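Local coordinates for protein putative N-acetylneuraminate lyase ([Ruminococcus] gnavus ATCC 29149, PDB 6RB7) that belongs to the dihydrodipicolinate synthetase family, whose members are built as barrels of eight parallel strands surrounded by helices, at residues V75-S80 / K93-N98; T108-V113 / A135-P140; D166-N171 / N193-A198. All coordinates share one frame; numbering follows the deposited sequence.

All three contacts lie on one parallel sheet of eight strands, and they follow one another in series along the chain, each closing before the next opens. Interaction 1 sets strand 74-77 against helix 89-103, whereas interactions 2 and 3 each join two neighbouring strands. Centre to centre, interactions 1 and 2 are 9 Å apart, 2 and 3 are 8 Å apart, and 1 and 3 are 17 Å apart. Probable hydrogen bonds connect the steps: Val77 N to Ile110 O at 2.8 Å, then Ile136 O to Val168 N at 2.8 Å. Tyr76 also packs against Tyr170. Together the contacts follow five consecutive strands round the barrel wall and sample its outer helical layer.

Interaction 1 (V75-S80 / K93-N98); sequences VYVNGS and KIVLEN
Val77 and Leu96 bring their CA atoms to 7.0 Å and Asn78 and Val95 to 7.6 Å, a spacing at which the end of strand 74-77 meets helix 89-103 through side chains. The strand stops at Val77, and Asn78 takes up a left-handed backbone conformation (phi 62°, psi 36°); even so, both residues send their CB toward the helix. Val77 CG1 does the touching on the strand side. It lies 3.7 Å from Val95 CG1, the two valines sliding past each other in opposite directions, and its more distant contact is Leu96 CD1 at 4.2 Å. Each valine holds its CG1 opposite the backbone N, and these are the two methyls that meet.

Asn78 brings a polar group to the same valine. Its OD1 rests on the isopropyl group, 3.6 Å from Val95 CG1 and just as close to the CB, which is van der Waals packing. The other branch of the amide, ND2, makes a weak hydrogen bond to Arg92 O, one residue before the helical segment, so the amide is lightly held to the helix backbone as well as packed on it. Val95 thus meets both Val77 and Asn78, while Leu96, whose CB does not point straight at the strand, also packs on Val109 and Ala111 of strand 108-112.

Beyond the two segments, Val95 packs on Ile55 as well, and Leu96 reaches Leu131 and Ala128 of the next helix, 118-130. All four residues that touch across the contact are buried. The pairing is strand-on-helix packing in the beta-alpha-beta unit formed by strand 74-77, helix 89-103 and strand 108-112, the repeating element of a (beta/alpha)8 barrel.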
# COMPACT_ATOMS: atom_id res chain seq x y z
N VAL A 75 -30.54 3.34 13.68
CA VAL A 75 -30.08 3.71 12.32
C VAL A 75 -28.86 4.62 12.43
O VAL A 75 -28.75 5.45 13.41
CB VAL A 75 -31.16 4.34 11.45
CG1 VAL A 75 -32.18 3.32 11.02
CG2 VAL A 75 -31.82 5.54 12.11
N TYR A 76 -27.96 4.47 11.48
CA TYR A 76 -26.72 5.26 11.35
C TYR A 76 -26.94 6.17 10.15
O TYR A 76 -26.97 5.71 9.02
CB TYR A 76 -25.52 4.32 11.20
CG TYR A 76 -24.23 5.03 10.88
CD1 TYR A 76 -23.57 5.75 11.85
CD2 TYR A 76 -23.64 4.90 9.65
CE1 TYR A 76 -22.36 6.39 11.58
CE2 TYR A 76 -22.44 5.55 9.35
CZ TYR A 76 -21.83 6.31 10.31
OH TYR A 76 -20.66 6.92 10.01
N VAL A 77 -27.18 7.46 10.44
CA VAL A 77 -27.71 8.39 9.42
C VAL A 77 -26.61 9.27 8.84
O VAL A 77 -25.77 9.79 9.60
CB VAL A 77 -28.82 9.22 10.07
CG1 VAL A 77 -29.43 10.17 9.05
CG2 VAL A 77 -29.86 8.35 10.73
N ASN A 78 -26.64 9.49 7.53
CA ASN A 78 -25.72 10.40 6.81
C ASN A 78 -24.28 9.90 6.96
O ASN A 78 -23.38 10.73 6.96
CB ASN A 78 -25.88 11.86 7.26
CG ASN A 78 -27.19 12.46 6.85
OD1 ASN A 78 -27.69 12.17 5.76
ND2 ASN A 78 -27.78 13.27 7.73
N GLY A 79 -24.09 8.58 6.97
CA GLY A 79 -22.76 8.00 6.75
C GLY A 79 -22.38 7.99 5.28
O GLY A 79 -23.15 8.48 4.42
N SER A 80 -21.24 7.41 4.93
CA SER A 80 -20.87 7.30 3.50
C SER A 80 -21.83 6.36 2.77
O SER A 80 -22.10 6.61 1.61
CB SER A 80 -19.42 6.93 3.28
OG SER A 80 -19.13 5.71 3.88
N LYS A 93 -29.22 17.93 6.93
CA LYS A 93 -30.20 18.40 7.92
C LYS A 93 -31.59 17.89 7.57
O LYS A 93 -32.28 17.38 8.47
CB LYS A 93 -30.22 19.92 7.97
CG LYS A 93 -29.02 20.53 8.66
CD LYS A 93 -29.13 22.04 8.71
CE LYS A 93 -27.97 22.70 9.42
NZ LYS A 93 -28.10 24.19 9.37
N ILE A 94 -31.98 17.98 6.30
CA ILE A 94 -33.32 17.51 5.85
C ILE A 94 -33.45 16.01 6.13
O ILE A 94 -34.47 15.57 6.67
CB ILE A 94 -33.57 17.90 4.40
CG1 ILE A 94 -33.68 19.44 4.31
CG2 ILE A 94 -34.83 17.19 3.89
CD1 ILE A 94 -33.64 19.95 2.92
N VAL A 95 -32.41 15.23 5.83
CA VAL A 95 -32.50 13.78 6.11
C VAL A 95 -32.76 13.56 7.60
O VAL A 95 -33.68 12.81 7.97
CB VAL A 95 -31.22 13.04 5.65
CG1 VAL A 95 -31.21 11.63 6.16
CG2 VAL A 95 -31.08 13.10 4.13
N LEU A 96 -31.94 14.16 8.47
CA LEU A 96 -32.02 13.83 9.90
C LEU A 96 -33.37 14.34 10.48
O LEU A 96 -33.96 13.63 11.28
CB LEU A 96 -30.83 14.40 10.66
CG LEU A 96 -30.80 14.04 12.13
CD1 LEU A 96 -30.65 12.51 12.33
CD2 LEU A 96 -29.65 14.77 12.80
N GLU A 97 -33.81 15.51 10.05
CA GLU A 97 -35.12 16.03 10.51
C GLU A 97 -36.22 15.03 10.19
O GLU A 97 -37.08 14.81 11.04
CB GLU A 97 -35.38 17.39 9.86
CG GLU A 97 -34.52 18.46 10.45
CD GLU A 97 -34.50 19.78 9.68
OE1 GLU A 97 -35.20 19.89 8.67
OE2 GLU A 97 -33.72 20.67 10.07
N ASN A 98 -36.22 14.46 8.99
CA ASN A 98 -37.28 13.53 8.55
C ASN A 98 -37.14 12.17 9.24
O ASN A 98 -38.16 11.56 9.52
CB ASN A 98 -37.36 13.50 7.04
CG ASN A 98 -38.05 14.76 6.54
OD1 ASN A 98 -39.28 14.87 6.67
ND2 ASN A 98 -37.28 15.73 6.04

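Interaction 2 (T108-V113 / A135-P140); sequences TVIAHV and AIAAIP
The His112 ring meets Ile139 at its edge: Ile139 N donates to NE2 at 3.1 Å and 168°, lying only 3° out of the ring plane. Ala138 C is also at the edge and in plane, so the peptide group joining Ala138 to Ile139 addresses the ring from the rim. Ala137 O and Ala138 CA approach CD2 obliquely, the carbonyl oxygen at 3.4 Å. Because CG of His112 is trans to the backbone N (chi1 179°), the ring runs on past the end of its strand to that peptide. The Ile139 and His112 side chains cross at about a right angle, Ile139 CG1 lying 3.6 Å from His112 NE2. The second ring nitrogen, ND1, is hydrogen-bonded to Asn78 O, so both nitrogens are engaged and the ring's rotation is fixed.

Back along the strands, the backbones pair in parallel, Ile110 with Ala135, Ala111 with Ile136 and His112 with Ala137. Ala111 N bonds to Ala135 O at 2.9 Å, and Val113 N closes the ladder on Ala137 O, also at 2.9 Å. Ile110 and His112 share a face with Ala135 and Ala137, and Ile110 CG2 packs 4.0 Å from Ala137 CB. Ala111 and Ile136 point to the other face; just past the strand end, Val113 CG1 meets Ile136 CG2 at 4.1 Å.

The Ile110 face looks inward, where Tyr76 packs on Ile110, His112 and Ala137. Val113 and Ile136 face Ile158 of helix 148-160 on the outside. Strands 74-77 and 166-171 flank the pair, and Ile139 packs on Tyr143 of a neighbouring subunit.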
# COMPACT_ATOMS: atom_id res chain seq x y z
N THR A 108 -32.49 3.80 18.15
CA THR A 108 -31.27 4.52 18.54
C THR A 108 -30.82 5.27 17.28
O THR A 108 -30.75 4.63 16.21
CB THR A 108 -30.21 3.58 19.06
OG1 THR A 108 -30.72 2.92 20.23
CG2 THR A 108 -28.91 4.28 19.40
N VAL A 109 -30.52 6.55 17.37
CA VAL A 109 -30.14 7.33 16.18
C VAL A 109 -28.71 7.81 16.37
O VAL A 109 -28.43 8.57 17.33
CB VAL A 109 -31.10 8.48 15.87
CG1 VAL A 109 -30.60 9.29 14.68
CG2 VAL A 109 -32.50 7.95 15.62
N ILE A 110 -27.82 7.38 15.46
CA ILE A 110 -26.44 7.87 15.41
C ILE A 110 -26.34 8.71 14.14
O ILE A 110 -26.59 8.17 13.05
CB ILE A 110 -25.44 6.70 15.38
CG1 ILE A 110 -25.60 5.75 16.57
CG2 ILE A 110 -24.02 7.26 15.26
CD1 ILE A 110 -24.75 4.50 16.46
N ALA A 111 -26.04 9.99 14.28
CA ALA A 111 -25.93 10.92 13.14
C ALA A 111 -24.45 11.16 12.82
O ALA A 111 -23.73 11.72 13.62
CB ALA A 111 -26.62 12.22 13.43
N HIS A 112 -24.00 10.64 11.68
CA HIS A 112 -22.66 10.93 11.15
C HIS A 112 -22.65 12.37 10.67
O HIS A 112 -23.47 12.71 9.78
CB HIS A 112 -22.30 9.95 10.05
CG HIS A 112 -20.94 10.26 9.51
ND1 HIS A 112 -20.77 10.84 8.27
CD2 HIS A 112 -19.71 10.17 10.08
CE1 HIS A 112 -19.46 11.01 8.08
NE2 HIS A 112 -18.79 10.66 9.20
N VAL A 113 -21.77 13.21 11.25
CA VAL A 113 -21.80 14.67 10.98
C VAL A 113 -20.51 15.16 10.36
O VAL A 113 -20.42 16.36 10.07
CB VAL A 113 -22.13 15.42 12.27
CG1 VAL A 113 -23.54 15.12 12.75
CG2 VAL A 113 -21.08 15.23 13.35
N ALA A 135 -26.33 9.71 19.49
CA ALA A 135 -24.90 9.92 19.29
C ALA A 135 -24.67 10.65 17.98
O ALA A 135 -25.50 10.54 17.05
CB ALA A 135 -24.16 8.58 19.30
N ILE A 136 -23.52 11.28 17.89
CA ILE A 136 -22.95 11.74 16.62
C ILE A 136 -21.71 10.91 16.33
O ILE A 136 -21.13 10.34 17.26
CB ILE A 136 -22.64 13.25 16.63
CG1 ILE A 136 -21.71 13.64 17.78
CG2 ILE A 136 -23.95 14.04 16.64
CD1 ILE A 136 -21.06 15.01 17.55
N ALA A 137 -21.35 10.87 15.06
CA ALA A 137 -20.19 10.10 14.59
C ALA A 137 -19.37 10.92 13.62
O ALA A 137 -19.90 11.85 12.98
CB ALA A 137 -20.62 8.81 13.95
N ALA A 138 -18.10 10.55 13.44
CA ALA A 138 -17.23 11.25 12.47
C ALA A 138 -16.15 10.29 11.97
O ALA A 138 -15.41 9.72 12.76
CB ALA A 138 -16.62 12.46 13.10
N ILE A 139 -16.08 10.20 10.64
CA ILE A 139 -14.84 9.74 9.96
C ILE A 139 -13.72 10.72 10.27
O ILE A 139 -13.96 11.84 10.76
CB ILE A 139 -15.08 9.56 8.46
CG1 ILE A 139 -15.46 10.86 7.76
CG2 ILE A 139 -16.06 8.43 8.21
CD1 ILE A 139 -15.35 10.77 6.26
N PRO A 140 -12.47 10.37 9.98
CA PRO A 140 -11.39 11.33 10.08
C PRO A 140 -11.46 12.34 8.94
O PRO A 140 -12.18 12.18 7.94
CB PRO A 140 -10.11 10.48 9.90
CG PRO A 140 -10.55 9.05 9.90
CD PRO A 140 -12.00 9.07 9.48

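Interaction 3 (D166-N171 / N193-A198); sequences DFVIYN and NVIGVA. Unlike the reference sequence in segment 193-198: Ala198 (reference Lys).
Ile195 has its CG1 lodged between the backbone N and the carbonyl carbon (chi1 62°), which sends its two branches to different partners: CG2 lies 3.6 Å from Asp166 CG, and CG1 lies 3.8 Å from Val168 CG2. Tyr170, its ring swung away from its own amide nitrogen, lies beside Ala198, a residue that differs from the reference sequence. Ring atom CD2 is 3.6 Å from Ala198 CB, while Ala198 O sits over one face, offset toward the rim. The polar ends of Asp166 and Tyr170 have partners outside the two strands: Asp166 OD2 bonds to Tyr38 OH, and Tyr170 OH to Ser200 OG.

Phe167, Ile169, Val194 and Val197 share the outer face, and Met188 of helix 182-188 covers Ile169 and Val194. Val168, Tyr170 and Ala198 face the interior, so the strand pair divides the helix-covered side of the barrel wall from its central core.

Both strands run parallel, but not in even step. Phe167 N donates to Asn193 O at 2.8 Å, whereas Ile169 N donates to Gly196 O at 3.1 Å. The backbone angles of Gly196 (phi 147°, psi -158°) demand glycine. Regular pairing resumes with Ala198 N on Ile169 O at 2.8 Å. Two residues on one strand thus answer to three on the other, as in a beta bulge at Ile195 and Gly196 within an otherwise regular parallel pair.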
# COMPACT_ATOMS: atom_id res chain seq x y z
N ASP A 166 -23.22 11.76 23.01
CA ASP A 166 -22.28 10.63 22.79
C ASP A 166 -21.59 10.78 21.42
O ASP A 166 -22.21 11.22 20.45
CB ASP A 166 -22.99 9.30 22.84
CG ASP A 166 -23.54 8.89 24.20
OD1 ASP A 166 -23.14 9.50 25.23
OD2 ASP A 166 -24.33 7.96 24.23
N PHE A 167 -20.32 10.38 21.35
CA PHE A 167 -19.49 10.57 20.14
C PHE A 167 -18.87 9.22 19.76
O PHE A 167 -18.18 8.57 20.58
CB PHE A 167 -18.40 11.60 20.38
CG PHE A 167 -17.63 12.00 19.15
CD1 PHE A 167 -16.60 11.22 18.66
CD2 PHE A 167 -17.93 13.19 18.50
CE1 PHE A 167 -15.88 11.63 17.54
CE2 PHE A 167 -17.23 13.58 17.37
CZ PHE A 167 -16.20 12.80 16.90
N VAL A 168 -19.04 8.85 18.50
CA VAL A 168 -18.46 7.62 17.88
C VAL A 168 -17.42 8.00 16.84
O VAL A 168 -17.74 8.71 15.86
CB VAL A 168 -19.54 6.74 17.26
CG1 VAL A 168 -18.95 5.50 16.63
CG2 VAL A 168 -20.61 6.35 18.28
N ILE A 169 -16.19 7.49 16.98
CA ILE A 169 -15.16 7.63 15.94
C ILE A 169 -15.42 6.58 14.87
O ILE A 169 -15.60 5.41 15.25
CB ILE A 169 -13.78 7.41 16.57
CG1 ILE A 169 -13.49 8.45 17.64
CG2 ILE A 169 -12.70 7.33 15.49
CD1 ILE A 169 -12.39 7.99 18.59
N TYR A 170 -15.39 6.95 13.60
CA TYR A 170 -15.55 5.99 12.50
C TYR A 170 -14.17 5.75 11.89
O TYR A 170 -13.62 6.65 11.22
CB TYR A 170 -16.61 6.45 11.51
CG TYR A 170 -17.12 5.34 10.63
CD1 TYR A 170 -16.33 4.76 9.68
CD2 TYR A 170 -18.42 4.84 10.79
CE1 TYR A 170 -16.80 3.76 8.85
CE2 TYR A 170 -18.87 3.78 10.01
CZ TYR A 170 -18.05 3.22 9.06
OH TYR A 170 -18.48 2.19 8.25
N ASN A 171 -13.63 4.53 12.09
CA ASN A 171 -12.29 4.16 11.57
C ASN A 171 -12.45 3.49 10.21
O ASN A 171 -13.06 2.43 10.14
CB ASN A 171 -11.56 3.28 12.57
CG ASN A 171 -10.14 2.98 12.16
OD1 ASN A 171 -9.43 3.89 11.74
ND2 ASN A 171 -9.72 1.71 12.26
N ASN A 193 -17.21 12.25 26.26
CA ASN A 193 -18.34 11.99 25.35
C ASN A 193 -18.03 10.84 24.39
O ASN A 193 -18.96 10.27 23.85
CB ASN A 193 -18.74 13.21 24.54
CG ASN A 193 -19.38 14.26 25.44
OD1 ASN A 193 -19.35 14.13 26.66
ND2 ASN A 193 -19.87 15.33 24.86
N VAL A 194 -16.76 10.52 24.18
CA VAL A 194 -16.40 9.39 23.26
C VAL A 194 -16.89 8.09 23.89
O VAL A 194 -16.47 7.76 25.00
CB VAL A 194 -14.90 9.36 22.95
CG1 VAL A 194 -14.53 8.13 22.15
CG2 VAL A 194 -14.50 10.63 22.16
N ILE A 195 -17.73 7.35 23.16
CA ILE A 195 -18.30 6.07 23.62
C ILE A 195 -17.66 4.91 22.88
O ILE A 195 -17.90 3.78 23.30
CB ILE A 195 -19.84 6.02 23.49
CG1 ILE A 195 -20.33 6.15 22.04
CG2 ILE A 195 -20.48 7.04 24.41
CD1 ILE A 195 -21.74 5.66 21.85
N GLY A 196 -16.86 5.16 21.84
CA GLY A 196 -16.25 4.04 21.13
C GLY A 196 -16.07 4.30 19.66
O GLY A 196 -15.88 5.44 19.26
N VAL A 197 -15.97 3.21 18.91
CA VAL A 197 -15.38 3.20 17.55
C VAL A 197 -16.26 2.33 16.67
O VAL A 197 -16.51 1.18 17.04
CB VAL A 197 -13.95 2.64 17.52
CG1 VAL A 197 -13.37 2.69 16.13
CG2 VAL A 197 -13.06 3.34 18.52
N ALA A 198 -16.68 2.85 15.54
CA ALA A 198 -17.22 2.04 14.44
C ALA A 198 -16.05 1.64 13.56
O ALA A 198 -15.42 2.54 12.95
CB ALA A 198 -18.30 2.77 13.71